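Local coordinates for heme oxygenase (Chlamydomonas reinhardtii, PDB 4RAJ), which probably catalyses the oxygen-dependent opening of heme to biliverdin, releasing iron and carbon monoxide, as heme oxygenases do, at residues E126-S131 with F218-A223. Numbering follows the deposited sequence.
Sequences EAHLAS and FGHNNA
His128 and His220 are the two side chains that meet here, one from helix 120-135 and the other from helix 204-227. Their CA atoms lie 9.7 Å apart, and the nearest approach, His128 CD2 to His220 NE2, is 4.0 Å, a van der Waals distance. With CG anti to the backbone N in His128 (chi1 -178°) and anti to the carbonyl carbon in His220, both rings reach the space between the helices. The side-chain directions cross at about a right angle, yet the ring planes stay near parallel.

As an aromatic pair the rings are 24° from parallel and slid apart with little overlap, their centroids 5.5 Å apart. Stacking therefore contributes little, and the 62 Å² buried on both sides together marks a slight contact; both histidines are partly exposed, at the surface.

His128 NE2 is hydrogen-bonded to Glu213 OE1, on the same helix as His220, and the His220 ring stacks on Tyr125 of helix 120-135. Asn221, next to His220, bonds Gln147 and PG6, a molecule probably from the crystallisation liquor.

Glu213 is consistent with a hydrogen on His128 NE2 and may favour the cationic form; only if His128 were charged would a second charge on His220, its NE2 4.7 Å from His128 NE2, probably be disfavoured. The Glu213 bond and Tyr125 stack add to this weak histidine contact between two helices of the all-helical heme oxygenase fold.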
# COMPACT_ATOMS: atom_id res chain seq x y z
N GLU A 126 8.18 -4.44 7.51
CA GLU A 126 8.21 -3.33 8.47
C GLU A 126 9.64 -2.88 8.78
O GLU A 126 9.93 -1.68 8.84
CB GLU A 126 7.52 -3.73 9.77
CG GLU A 126 6.00 -3.86 9.68
CD GLU A 126 5.41 -4.33 10.99
OE1 GLU A 126 6.05 -5.18 11.65
OE2 GLU A 126 4.34 -3.83 11.38
N ALA A 127 10.52 -3.85 8.97
CA ALA A 127 11.92 -3.58 9.28
C ALA A 127 12.61 -2.91 8.10
O ALA A 127 13.39 -1.96 8.27
CB ALA A 127 12.63 -4.86 9.67
N HIS A 128 12.31 -3.40 6.91
CA HIS A 128 12.91 -2.87 5.69
C HIS A 128 12.51 -1.41 5.47
O HIS A 128 13.34 -0.57 5.14
CB HIS A 128 12.50 -3.70 4.48
CG HIS A 128 13.11 -3.22 3.20
ND1 HIS A 128 14.47 -3.21 2.99
CD2 HIS A 128 12.54 -2.72 2.07
CE1 HIS A 128 14.72 -2.73 1.78
NE2 HIS A 128 13.57 -2.43 1.20
N LEU A 129 11.22 -1.11 5.65
CA LEU A 129 10.74 0.26 5.49
C LEU A 129 11.37 1.20 6.51
O LEU A 129 11.76 2.33 6.17
CB LEU A 129 9.21 0.29 5.63
CG LEU A 129 8.47 -0.39 4.47
CD1 LEU A 129 6.98 -0.57 4.77
CD2 LEU A 129 8.66 0.42 3.20
N ALA A 130 11.46 0.75 7.76
CA ALA A 130 12.08 1.55 8.81
C ALA A 130 13.54 1.84 8.46
O ALA A 130 14.03 2.96 8.64
CB ALA A 130 11.99 0.85 10.15
N SER A 131 14.21 0.83 7.93
CA SER A 131 15.61 0.96 7.55
C SER A 131 15.78 1.93 6.39
O SER A 131 16.74 2.70 6.36
CB SER A 131 16.20 -0.40 7.19
OG SER A 131 17.60 -0.32 7.02
N PHE A 218 6.34 -5.56 -4.45
CA PHE A 218 5.53 -6.70 -4.90
C PHE A 218 5.95 -7.97 -4.15
O PHE A 218 5.11 -8.75 -3.69
CB PHE A 218 5.68 -6.94 -6.40
CG PHE A 218 4.89 -5.99 -7.25
CD1 PHE A 218 3.57 -6.27 -7.57
CD2 PHE A 218 5.46 -4.83 -7.74
CE1 PHE A 218 2.83 -5.40 -8.36
CE2 PHE A 218 4.73 -3.95 -8.52
CZ PHE A 218 3.41 -4.24 -8.83
N GLY A 219 7.26 -8.17 -4.04
CA GLY A 219 7.77 -9.36 -3.38
C GLY A 219 7.32 -9.46 -1.94
O GLY A 219 6.89 -10.53 -1.48
N HIS A 220 7.43 -8.34 -1.22
CA HIS A 220 7.00 -8.29 0.17
C HIS A 220 5.50 -8.55 0.28
O HIS A 220 5.05 -9.30 1.15
CB HIS A 220 7.36 -6.95 0.80
CG HIS A 220 8.81 -6.83 1.17
ND1 HIS A 220 9.37 -7.53 2.22
CD2 HIS A 220 9.81 -6.08 0.64
CE1 HIS A 220 10.65 -7.23 2.31
NE2 HIS A 220 10.95 -6.34 1.37
N ASN A 221 4.72 -7.88 -0.57
CA ASN A 221 3.28 -8.02 -0.55
C ASN A 221 2.89 -9.47 -0.78
O ASN A 221 2.02 -10.00 -0.10
CB ASN A 221 2.61 -7.13 -1.60
CG ASN A 221 2.48 -5.70 -1.14
OD1 ASN A 221 3.06 -5.31 -0.13
ND2 ASN A 221 1.71 -4.90 -1.88
N ASN A 222 3.54 -10.11 -1.73
CA ASN A 222 3.18 -11.50 -2.04
C ASN A 222 3.48 -12.42 -0.86
O ASN A 222 2.70 -13.31 -0.54
CB ASN A 222 3.91 -11.96 -3.30
CG ASN A 222 3.34 -11.33 -4.55
OD1 ASN A 222 2.36 -10.57 -4.49
ND2 ASN A 222 3.95 -11.61 -5.70
N ALA A 223 4.61 -12.16 -0.20
CA ALA A 223 5.02 -12.93 0.97
C ALA A 223 4.01 -12.78 2.11
O ALA A 223 3.67 -13.74 2.78
CB ALA A 223 6.40 -12.48 1.43